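Local coordinates for protein cytochrome P450 monooxygenase (Rhodococcus sp. ECU0066, PDB 6KBH) that probably acts as a self-sufficient monooxygenase, joining a heme P450 domain to an FMN- and iron-sulfur-containing reductase in a single chain, at residues L572-G585 / Q597-G611. Sequence-based numbering, arbitrary orientation.
Sequences LDPDAKRYVFVAGG and QVKAAGGDYEIHYAG
H608 N gives its hydrogen to F581 O at 2.6 Å, lying nearly in line with the C=O. This is one rung between strands 578-584 and 605-611, neighbouring parallel strands of a right-handed beta-alpha-beta unit in the nucleotide-binding-type domain of a ferredoxin reductase-like module. Nearer the start of the strands E606 N reaches Y579 O; beyond F581, A610 N bonds A583 O at 2.7 Å and nearly straight at 170°, with the edge of the Y609 ring beside the same oxygen. Last comes G585 N to A610 O, and this end of the strands, at G585, lies on the side of the domain where the FMN is bound. Toward helix 588-601, F581 works edge-on: its CE1 meets Y605 CB at 3.4 Å, while CZ comes within 4.1 Å of V598 CG2. The ring gets there because CG sits beside the backbone N, opposite the carbonyl carbon (chi1 -48°). Replacing F581 with serine would probably open a gap between helix and sheet, leaving V598 and Y605 CB without their aromatic neighbour. Next to it, the Y579 ring brings CD2 to 3.5 Å from V598 CG1. On the other face, R578 lays one face of its guanidinium against V580 CG1 and gives NH2 to T655 OG1 of the adjoining strand, while NH1 makes a salt bridge with E606 OE1 at 3.5 Å.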
# COMPACT_ATOMS: atom_id res chain seq x y z
N LEU A 572 -5.60 1.82 -31.00
CA LEU A 572 -5.43 1.86 -32.44
C LEU A 572 -4.96 3.24 -32.88
O LEU A 572 -5.45 4.26 -32.39
CB LEU A 572 -6.73 1.49 -33.18
CG LEU A 572 -8.11 2.02 -32.78
CD1 LEU A 572 -8.18 3.54 -32.77
CD2 LEU A 572 -9.15 1.47 -33.74
N ASP A 573 -4.01 3.26 -33.80
CA ASP A 573 -3.62 4.49 -34.47
C ASP A 573 -4.74 4.89 -35.42
O ASP A 573 -5.03 4.15 -36.37
CB ASP A 573 -2.31 4.30 -35.22
CG ASP A 573 -1.75 5.61 -35.76
OD1 ASP A 573 -2.40 6.66 -35.59
OD2 ASP A 573 -0.65 5.58 -36.35
N PRO A 574 -5.41 6.03 -35.20
CA PRO A 574 -6.57 6.38 -36.03
C PRO A 574 -6.23 6.98 -37.39
O PRO A 574 -7.15 7.19 -38.19
CB PRO A 574 -7.33 7.39 -35.16
CG PRO A 574 -6.26 8.03 -34.34
CD PRO A 574 -5.22 6.98 -34.09
N ASP A 575 -4.96 7.26 -37.68
CA ASP A 575 -4.60 7.85 -38.96
C ASP A 575 -4.23 6.82 -40.02
O ASP A 575 -3.77 7.20 -41.11
CB ASP A 575 -3.45 8.86 -38.78
CG ASP A 575 -2.13 8.21 -38.33
OD1 ASP A 575 -1.99 6.97 -38.41
OD2 ASP A 575 -1.23 8.96 -37.91
N ALA A 576 -4.42 5.53 -39.75
CA ALA A 576 -4.06 4.51 -40.71
C ALA A 576 -5.06 4.50 -41.87
O ALA A 576 -6.20 4.96 -41.75
CB ALA A 576 -4.00 3.14 -40.04
N LYS A 577 -4.61 3.98 -43.01
CA LYS A 577 -5.44 3.95 -44.21
C LYS A 577 -6.65 3.05 -44.04
O LYS A 577 -7.79 3.44 -44.34
CB LYS A 577 -4.55 3.51 -45.38
CG LYS A 577 -5.04 2.41 -46.34
CD LYS A 577 -6.30 2.77 -47.10
CE LYS A 577 -6.69 1.65 -48.09
NZ LYS A 577 -7.01 0.36 -47.43
N ARG A 578 -6.42 1.81 -43.61
CA ARG A 578 -7.45 0.79 -43.53
C ARG A 578 -7.14 -0.09 -42.34
O ARG A 578 -6.00 -0.17 -41.87
CB ARG A 578 -7.54 -0.03 -44.82
CG ARG A 578 -8.49 -1.23 -44.82
CD ARG A 578 -8.58 -1.84 -46.21
NE ARG A 578 -7.34 -2.49 -46.63
CZ ARG A 578 -7.25 -3.76 -47.01
NH1 ARG A 578 -8.31 -4.54 -47.03
NH2 ARG A 578 -6.07 -4.25 -47.38
N TYR A 579 -8.17 -0.74 -41.83
CA TYR A 579 -8.02 -1.67 -40.73
C TYR A 579 -8.63 -2.98 -41.18
O TYR A 579 -9.78 -3.02 -41.62
CB TYR A 579 -8.71 -1.13 -39.48
CG TYR A 579 -8.54 0.37 -39.40
CD1 TYR A 579 -7.38 0.91 -38.88
CD2 TYR A 579 -9.50 1.24 -39.91
CE1 TYR A 579 -7.19 2.27 -38.83
CE2 TYR A 579 -9.32 2.60 -39.87
CZ TYR A 579 -8.16 3.12 -39.33
OH TYR A 579 -7.99 4.48 -39.29
N VAL A 580 -7.87 -4.06 -41.10
CA VAL A 580 -8.45 -5.38 -41.25
C VAL A 580 -8.27 -6.05 -39.90
O VAL A 580 -7.19 -5.99 -39.32
CB VAL A 580 -7.84 -6.18 -42.41
CG1 VAL A 580 -7.96 -5.35 -43.69
CG2 VAL A 580 -6.43 -6.73 -42.11
N PHE A 581 -9.36 -6.58 -39.36
CA PHE A 581 -9.38 -7.15 -38.03
C PHE A 581 -9.53 -8.66 -38.19
O PHE A 581 -10.38 -9.11 -38.95
CB PHE A 581 -10.54 -6.59 -37.20
CG PHE A 581 -10.67 -5.08 -37.23
CD1 PHE A 581 -11.41 -4.45 -38.21
CD2 PHE A 581 -10.06 -4.30 -36.25
CE1 PHE A 581 -11.54 -3.07 -38.22
CE2 PHE A 581 -10.19 -2.92 -36.25
CZ PHE A 581 -10.93 -2.30 -37.24
N VAL A 582 -8.69 -9.43 -37.52
CA VAL A 582 -8.87 -10.87 -37.46
C VAL A 582 -9.11 -11.22 -36.00
O VAL A 582 -8.51 -10.62 -35.10
CB VAL A 582 -7.68 -11.66 -38.06
CG1 VAL A 582 -6.43 -11.39 -37.30
CG2 VAL A 582 -8.01 -13.15 -38.11
N ALA A 583 -10.04 -12.14 -35.75
CA ALA A 583 -10.58 -12.37 -34.42
C ALA A 583 -10.87 -13.85 -34.25
O ALA A 583 -11.47 -14.48 -35.13
CB ALA A 583 -11.86 -11.56 -34.18
N GLY A 584 -10.46 -14.41 -33.11
CA GLY A 584 -10.68 -15.81 -32.82
C GLY A 584 -11.28 -16.04 -31.45
O GLY A 584 -10.73 -15.60 -30.44
N GLY A 585 -12.41 -16.74 -31.40
CA GLY A 585 -13.03 -17.03 -30.12
C GLY A 585 -13.50 -15.76 -29.44
O GLY A 585 -14.11 -14.89 -30.07
N GLN A 597 -15.62 2.08 -33.54
CA GLN A 597 -14.93 3.36 -33.72
C GLN A 597 -14.77 3.70 -35.19
O GLN A 597 -15.02 4.83 -35.61
CB GLN A 597 -13.56 3.36 -33.04
CG GLN A 597 -13.50 2.97 -31.58
CD GLN A 597 -12.66 3.93 -30.76
OE1 GLN A 597 -13.11 5.02 -30.39
NE2 GLN A 597 -11.41 3.57 -30.51
N VAL A 598 -14.37 2.71 -35.99
CA VAL A 598 -14.04 2.97 -37.39
C VAL A 598 -15.30 3.20 -38.22
O VAL A 598 -15.27 3.97 -39.19
CB VAL A 598 -13.20 1.82 -37.96
CG1 VAL A 598 -12.87 2.06 -39.42
CG2 VAL A 598 -11.92 1.65 -37.15
N LYS A 599 -16.42 2.57 -37.86
CA LYS A 599 -17.66 2.88 -38.57
C LYS A 599 -18.11 4.30 -38.27
O LYS A 599 -18.74 4.93 -39.12
CB LYS A 599 -18.74 1.85 -38.23
CG LYS A 599 -19.73 2.23 -37.13
CD LYS A 599 -21.05 1.53 -37.40
CE LYS A 599 -22.08 1.75 -36.30
NZ LYS A 599 -23.37 1.12 -36.67
N ALA A 600 -17.81 4.77 -37.08
CA ALA A 600 -18.11 6.12 -36.67
C ALA A 600 -17.27 7.09 -37.41
O ALA A 600 -17.72 8.15 -37.83
CB ALA A 600 -17.86 6.28 -35.20
N ALA A 601 -16.01 6.74 -37.57
CA ALA A 601 -15.13 7.65 -38.24
C ALA A 601 -15.63 7.81 -39.62
O ALA A 601 -15.84 8.90 -40.09
CB ALA A 601 -13.75 7.08 -38.32
N GLY A 602 -15.88 6.66 -40.23
CA GLY A 602 -16.25 6.55 -41.59
C GLY A 602 -14.92 6.23 -42.17
O GLY A 602 -14.22 7.10 -42.60
N GLY A 603 -14.53 4.96 -42.13
CA GLY A 603 -13.25 4.52 -42.66
C GLY A 603 -13.34 3.07 -43.11
O GLY A 603 -14.03 2.30 -42.52
N ASP A 604 -12.60 2.69 -44.13
CA ASP A 604 -12.67 1.33 -44.64
C ASP A 604 -12.08 0.33 -43.69
O ASP A 604 -11.00 0.47 -43.27
CB ASP A 604 -12.06 1.31 -46.07
CG ASP A 604 -11.67 -0.08 -46.58
OD1 ASP A 604 -12.04 -1.07 -45.97
OD2 ASP A 604 -10.97 -0.19 -47.58
N TYR A 605 -12.81 -0.72 -43.40
CA TYR A 605 -12.30 -1.75 -42.51
C TYR A 605 -12.84 -3.11 -42.94
O TYR A 605 -13.88 -3.20 -43.60
CB TYR A 605 -12.66 -1.46 -41.05
CG TYR A 605 -14.14 -1.43 -40.76
CD1 TYR A 605 -14.91 -0.31 -41.07
CD2 TYR A 605 -14.78 -2.52 -40.17
CE1 TYR A 605 -16.26 -0.27 -40.81
CE2 TYR A 605 -16.14 -2.49 -39.91
CZ TYR A 605 -16.87 -1.36 -40.23
OH TYR A 605 -18.22 -1.32 -39.97
N GLU A 606 -12.12 -4.16 -42.57
CA GLU A 606 -12.47 -5.53 -42.93
C GLU A 606 -12.25 -6.41 -41.71
O GLU A 606 -11.14 -6.43 -41.16
CB GLU A 606 -11.62 -6.02 -44.11
CG GLU A 606 -12.28 -7.08 -44.96
CD GLU A 606 -11.48 -7.43 -46.19
OE1 GLU A 606 -10.23 -7.31 -46.15
OE2 GLU A 606 -12.09 -7.84 -47.20
N ILE A 607 -13.27 -7.13 -41.27
CA ILE A 607 -13.18 -7.90 -40.04
C ILE A 607 -13.42 -9.38 -40.34
O ILE A 607 -14.36 -9.73 -41.06
CB ILE A 607 -14.14 -7.38 -38.96
CG1 ILE A 607 -15.58 -7.81 -39.17
CG2 ILE A 607 -14.20 -5.88 -38.99
CD1 ILE A 607 -16.46 -7.28 -38.07
N HIS A 608 -12.54 -10.22 -39.81
CA HIS A 608 -12.52 -11.65 -40.08
C HIS A 608 -12.59 -12.36 -38.73
O HIS A 608 -11.69 -12.18 -37.89
CB HIS A 608 -11.26 -12.05 -40.86
CG HIS A 608 -11.23 -11.55 -42.27
ND1 HIS A 608 -11.64 -12.32 -43.34
CD2 HIS A 608 -10.81 -10.38 -42.80
CE1 HIS A 608 -11.50 -11.64 -44.46
NE2 HIS A 608 -10.99 -10.46 -44.16
N TYR A 609 -13.63 -13.16 -38.51
CA TYR A 609 -13.95 -13.69 -37.19
C TYR A 609 -14.10 -15.21 -37.27
O TYR A 609 -15.02 -15.72 -37.90
CB TYR A 609 -15.23 -13.04 -36.65
CG TYR A 609 -15.65 -13.45 -35.26
CD1 TYR A 609 -14.73 -13.94 -34.34
CD2 TYR A 609 -16.98 -13.32 -34.86
CE1 TYR A 609 -15.13 -14.31 -33.07
CE2 TYR A 609 -17.38 -13.68 -33.59
CZ TYR A 609 -16.45 -14.18 -32.70
OH TYR A 609 -16.86 -14.54 -31.43
N ALA A 610 -13.19 -15.92 -36.61
CA ALA A 610 -13.19 -17.37 -36.58
C ALA A 610 -13.44 -17.87 -35.16
O ALA A 610 -13.23 -17.16 -34.18
CB ALA A 610 -11.88 -17.95 -37.11
N GLY A 611 -13.88 -19.12 -35.07
CA GLY A 611 -14.14 -19.74 -33.78
C GLY A 611 -14.48 -21.20 -33.97
O GLY A 611 -14.78 -21.65 -35.08